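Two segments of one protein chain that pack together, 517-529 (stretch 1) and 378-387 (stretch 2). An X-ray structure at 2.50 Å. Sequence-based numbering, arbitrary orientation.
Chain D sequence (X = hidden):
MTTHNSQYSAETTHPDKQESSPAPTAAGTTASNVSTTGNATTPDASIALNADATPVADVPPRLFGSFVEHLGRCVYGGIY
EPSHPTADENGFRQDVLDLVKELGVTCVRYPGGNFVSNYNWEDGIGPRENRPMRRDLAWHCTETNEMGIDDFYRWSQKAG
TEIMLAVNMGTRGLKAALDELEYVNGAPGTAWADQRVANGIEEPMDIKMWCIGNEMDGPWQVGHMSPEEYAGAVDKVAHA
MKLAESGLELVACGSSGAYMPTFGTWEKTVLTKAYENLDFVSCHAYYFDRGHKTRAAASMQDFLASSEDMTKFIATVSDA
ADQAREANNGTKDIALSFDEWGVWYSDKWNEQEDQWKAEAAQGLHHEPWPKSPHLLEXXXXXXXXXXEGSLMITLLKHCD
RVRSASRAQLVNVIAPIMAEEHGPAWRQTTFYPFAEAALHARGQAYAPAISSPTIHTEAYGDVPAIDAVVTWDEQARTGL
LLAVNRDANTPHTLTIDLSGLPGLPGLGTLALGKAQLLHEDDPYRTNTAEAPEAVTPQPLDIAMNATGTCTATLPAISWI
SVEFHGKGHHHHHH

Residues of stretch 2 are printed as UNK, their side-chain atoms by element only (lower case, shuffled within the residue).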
# COMPACT_ATOMS: atom_id res chain seq x y z
N LEU D 517 -14.31 28.24 -43.83
CA LEU D 517 -15.37 27.25 -43.85
C LEU D 517 -14.78 25.85 -43.92
O LEU D 517 -14.02 25.53 -44.85
CB LEU D 517 -16.31 27.50 -45.04
CG LEU D 517 -17.23 26.39 -45.55
CD1 LEU D 517 -18.49 26.25 -44.70
CD2 LEU D 517 -17.61 26.63 -47.01
N LEU D 518 -15.11 25.02 -42.94
CA LEU D 518 -14.78 23.60 -43.00
C LEU D 518 -16.03 22.78 -43.30
O LEU D 518 -16.84 22.51 -42.41
CB LEU D 518 -14.11 23.11 -41.71
CG LEU D 518 -12.61 22.79 -41.79
CD1 LEU D 518 -12.12 22.36 -40.42
CD2 LEU D 518 -12.31 21.72 -42.83
N HIS D 519 -16.18 22.41 -44.57
CA HIS D 519 -17.30 21.59 -45.01
C HIS D 519 -16.96 20.81 -46.27
O HIS D 519 -16.31 21.33 -47.18
CB HIS D 519 -18.54 22.45 -45.27
CG HIS D 519 -19.62 21.73 -46.03
ND1 HIS D 519 -20.44 20.80 -45.45
CD2 HIS D 519 -19.98 21.80 -47.33
CE1 HIS D 519 -21.28 20.33 -46.36
NE2 HIS D 519 -21.02 20.92 -47.51
N GLU D 520 -17.40 19.56 -46.30
CA GLU D 520 -17.34 18.75 -47.51
C GLU D 520 -18.71 18.11 -47.74
O GLU D 520 -19.38 17.71 -46.79
CB GLU D 520 -16.26 17.67 -47.40
CG GLU D 520 -14.83 18.19 -47.20
CD GLU D 520 -14.33 19.05 -48.36
OE1 GLU D 520 -14.46 18.62 -49.53
OE2 GLU D 520 -13.78 20.14 -48.10
N ASP D 521 -19.11 18.03 -49.01
CA ASP D 521 -20.40 17.43 -49.38
C ASP D 521 -20.49 15.99 -48.90
O ASP D 521 -21.55 15.55 -48.44
CB ASP D 521 -20.63 17.51 -50.89
CG ASP D 521 -21.08 18.89 -51.34
OD1 ASP D 521 -21.87 19.54 -50.61
OD2 ASP D 521 -20.65 19.33 -52.43
N ASP D 522 -19.38 15.26 -49.01
CA ASP D 522 -19.22 13.98 -48.35
C ASP D 522 -18.60 14.24 -46.97
O ASP D 522 -17.41 14.54 -46.88
CB ASP D 522 -18.32 13.06 -49.19
CG ASP D 522 -18.19 11.66 -48.59
OD1 ASP D 522 -19.04 11.26 -47.77
OD2 ASP D 522 -17.23 10.95 -48.97
N PRO D 523 -19.42 14.14 -45.90
CA PRO D 523 -18.92 14.40 -44.55
C PRO D 523 -17.97 13.31 -44.05
O PRO D 523 -17.39 13.44 -42.97
CB PRO D 523 -20.19 14.45 -43.71
CG PRO D 523 -21.15 13.58 -44.43
CD PRO D 523 -20.84 13.74 -45.89
N TYR D 524 -17.84 12.24 -44.84
CA TYR D 524 -16.94 11.14 -44.52
C TYR D 524 -15.62 11.26 -45.28
O TYR D 524 -14.78 10.35 -45.24
CB TYR D 524 -17.61 9.80 -44.84
CG TYR D 524 -18.88 9.53 -44.05
CD1 TYR D 524 -20.11 10.02 -44.48
CD2 TYR D 524 -18.84 8.80 -42.86
CE1 TYR D 524 -21.27 9.78 -43.75
CE2 TYR D 524 -20.00 8.55 -42.13
CZ TYR D 524 -21.21 9.05 -42.58
OH TYR D 524 -22.36 8.81 -41.86
N ARG D 525 -15.44 12.39 -45.97
CA ARG D 525 -14.21 12.65 -46.73
C ARG D 525 -13.05 12.95 -45.78
O ARG D 525 -13.23 13.61 -44.76
CB ARG D 525 -14.40 13.80 -47.73
CG ARG D 525 -13.50 13.70 -48.96
CD ARG D 525 -14.17 14.26 -50.20
NE ARG D 525 -13.77 15.64 -50.49
CZ ARG D 525 -12.75 15.98 -51.27
NH1 ARG D 525 -12.00 15.05 -51.85
NH2 ARG D 525 -12.47 17.26 -51.48
N THR D 526 -11.87 12.45 -46.13
CA THR D 526 -10.76 12.39 -45.18
C THR D 526 -9.43 12.77 -45.82
O THR D 526 -9.19 12.51 -47.00
CB THR D 526 -10.66 10.96 -44.58
OG1 THR D 526 -11.92 10.60 -44.00
CG2 THR D 526 -9.60 10.90 -43.51
N ASN D 527 -8.57 13.42 -45.02
CA ASN D 527 -7.17 13.63 -45.38
C ASN D 527 -6.36 12.37 -45.13
O ASN D 527 -6.42 11.80 -44.04
CB ASN D 527 -6.58 14.80 -44.59
CG ASN D 527 -7.11 16.15 -45.04
OD1 ASN D 527 -7.41 16.35 -46.22
ND2 ASN D 527 -7.21 17.09 -44.11
N THR D 528 -5.61 11.94 -46.14
CA THR D 528 -4.81 10.72 -46.05
C THR D 528 -3.34 11.01 -46.34
O THR D 528 -3.00 12.08 -46.83
CB THR D 528 -5.32 9.62 -47.02
OG1 THR D 528 -5.32 10.13 -48.36
CG2 THR D 528 -6.73 9.18 -46.64
N ALA D 529 -2.47 10.05 -46.03
CA ALA D 529 -1.03 10.18 -46.29
C ALA D 529 -0.74 10.45 -47.77
O ALA D 529 0.25 11.10 -48.11
CB ALA D 529 -0.29 8.94 -45.82
N UNK D 378 -6.50 6.83 -35.89
CA UNK D 378 -7.76 7.17 -36.54
C UNK D 378 -7.56 8.22 -37.63
O UNK D 378 -6.85 9.22 -37.43
c UNK D 378 -8.78 7.66 -35.52
o UNK D 378 -9.19 5.35 -35.03
c UNK D 378 -9.34 6.54 -34.66
o UNK D 378 -9.94 6.84 -33.60
N UNK D 379 -8.18 7.98 -38.78
CA UNK D 379 -8.10 8.89 -39.92
C UNK D 379 -9.38 9.71 -39.94
O UNK D 379 -10.47 9.18 -40.20
c UNK D 379 -5.48 7.26 -40.87
c UNK D 379 -7.35 9.05 -42.33
c UNK D 379 -6.96 6.92 -41.08
c UNK D 379 -7.89 8.13 -41.26
N UNK D 380 -9.25 11.01 -39.66
CA UNK D 380 -10.40 11.85 -39.34
C UNK D 380 -11.19 12.35 -40.54
O UNK D 380 -10.62 12.84 -41.51
c UNK D 380 -8.36 12.87 -36.53
c UNK D 380 -9.98 13.04 -38.46
c UNK D 380 -9.01 11.99 -34.40
c UNK D 380 -9.64 12.66 -37.04
c UNK D 380 -8.04 12.54 -35.22
o UNK D 380 -8.71 11.67 -33.10
c UNK D 380 -10.60 12.12 -36.19
c UNK D 380 -10.29 11.78 -34.88
N UNK D 381 -12.51 12.23 -40.43
CA UNK D 381 -13.43 12.67 -41.47
C UNK D 381 -13.82 14.13 -41.26
O UNK D 381 -13.59 14.69 -40.18
c UNK D 381 -14.41 10.36 -41.75
o UNK D 381 -15.36 11.94 -40.19
c UNK D 381 -14.72 11.83 -41.47
N UNK D 382 -14.40 14.75 -42.29
CA UNK D 382 -14.88 16.12 -42.21
C UNK D 382 -15.84 16.33 -41.04
O UNK D 382 -15.86 17.39 -40.43
c UNK D 382 -15.55 16.52 -43.52
N UNK D 383 -16.62 15.30 -40.74
CA UNK D 383 -17.57 15.34 -39.63
C UNK D 383 -16.88 15.32 -38.27
O UNK D 383 -17.28 16.04 -37.35
c UNK D 383 -18.56 14.19 -39.73
N UNK D 384 -15.82 14.51 -38.15
CA UNK D 384 -15.04 14.41 -36.91
C UNK D 384 -14.46 15.77 -36.50
O UNK D 384 -14.43 16.10 -35.32
o UNK D 384 -13.72 11.15 -37.87
c UNK D 384 -14.42 11.96 -37.22
c UNK D 384 -13.91 13.39 -37.06
o UNK D 384 -15.50 11.64 -36.69
N UNK D 385 -14.03 16.54 -37.49
CA UNK D 385 -13.48 17.87 -37.28
C UNK D 385 -14.54 18.86 -36.79
O UNK D 385 -14.27 19.67 -35.91
c UNK D 385 -12.82 18.38 -38.54
N UNK D 386 -15.74 18.78 -37.36
CA UNK D 386 -16.84 19.68 -37.00
C UNK D 386 -17.29 19.44 -35.55
O UNK D 386 -17.66 20.38 -34.84
c UNK D 386 -19.20 20.46 -37.57
c UNK D 386 -18.04 19.57 -38.00
c UNK D 386 -17.60 19.93 -39.41
N UNK D 387 -17.25 18.18 -35.12
CA UNK D 387 -17.58 17.82 -33.74
C UNK D 387 -16.57 18.41 -32.76
O UNK D 387 -16.95 18.95 -31.72
c UNK D 387 -17.96 15.91 -32.10
c UNK D 387 -17.72 16.28 -33.56
c UNK D 387 -18.85 15.74 -34.42

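Position 378 carries four side-chain atoms, two carbons and then two oxygens on the second, a short carboxylate. It lies out of reach of stretch 1 and is hydrogen-bonded elsewhere in the structure, which suits a buried charge. It is Asp378.

Position 379 has four carbons, forked at the first, with one arm two carbons long. Its CA-to-CB bond points toward stretch 1. The short arm of the fork at 379 ends 3.1 Å from CG2 of Thr526, a tight approach, and 3.4 Å from O of Asn527. A branched aliphatic side chain suits a place where it meets a methyl group and the backbone beside it: isoleucine, Ile379.

At position 380 one carbon leads to a six-carbon ring bearing a single oxygen. The CA-to-CB bond of 380 points away from stretch 1, and the ring oxygen is hydrogen-bonded elsewhere in the structure, as suits a buried phenol. Toward stretch 1 it is the backbone that makes contact, with O of 380 3.0 Å from CG2 of Thr526. The residue is Tyr380.

Position 381 shows one carbon carrying an oxygen and a second carbon, and both arms are used. The methyl of 381 packs 3.4 Å from OG1 of Thr526 and 3.5 Å from O of Tyr524. Three atoms of this kind make a threonine, Thr381. Its hydroxyl caps the helix that follows, accepting a weak bond from the backbone N of position 384, 3.3 Å from OG1 of Thr381.

Position 382 has a single side-chain carbon. It points toward stretch 1, the CB of 382 lying 4.1 Å from CG of Glu520 and 4.3 Å from O of Asp522. The small side chain suits a close approach, for CA of 382 is 5.0 Å from CA of Pro523. It is Ala382.

Position 383 again has one carbon. The CB of 383 lies 4.3 Å from CB of Pro523, an apolar contact beside a backbone hydrogen bond. A lone methyl suits this buried helix position, and the residue is Ala383.

Position 384 has two carbons, the second bearing two oxygens, and makes no contact with stretch 1: Asp384. Instead its OD2 accepts from N of Thr381 at 3.0 Å, returning the capping bond and tying down the start of the helix.

Position 385 has one carbon and points toward stretch 1, the CB of 385 reaching CD1 of Leu518 at 4.5 Å. A lone methyl suits this buried, apolar contact: Ala385.

Position 386 has one carbon carrying two more. One tip of the fork at 386 lies 4.0 Å from O of Leu518, an apolar group in a buried place. This is the valine fork, Val386.

Position 387 has the same fork, out of reach of stretch 1; an apolar side chain suits its buried helix position. It is Val387.

The contact works chiefly through the backbone. A type I turn from Asp522 to Arg525 meets the start of the helix, where the first amides lack partners within the helix. N of Ala382 donates to O of Arg525 at 3.0 Å, and N of Ala383 to O of Pro523, also at 3.0 Å. Small side chains line this close approach, while Ile379 and Thr526 pack beside it.

Stretch 2 (378-387) DIYTAADAVV
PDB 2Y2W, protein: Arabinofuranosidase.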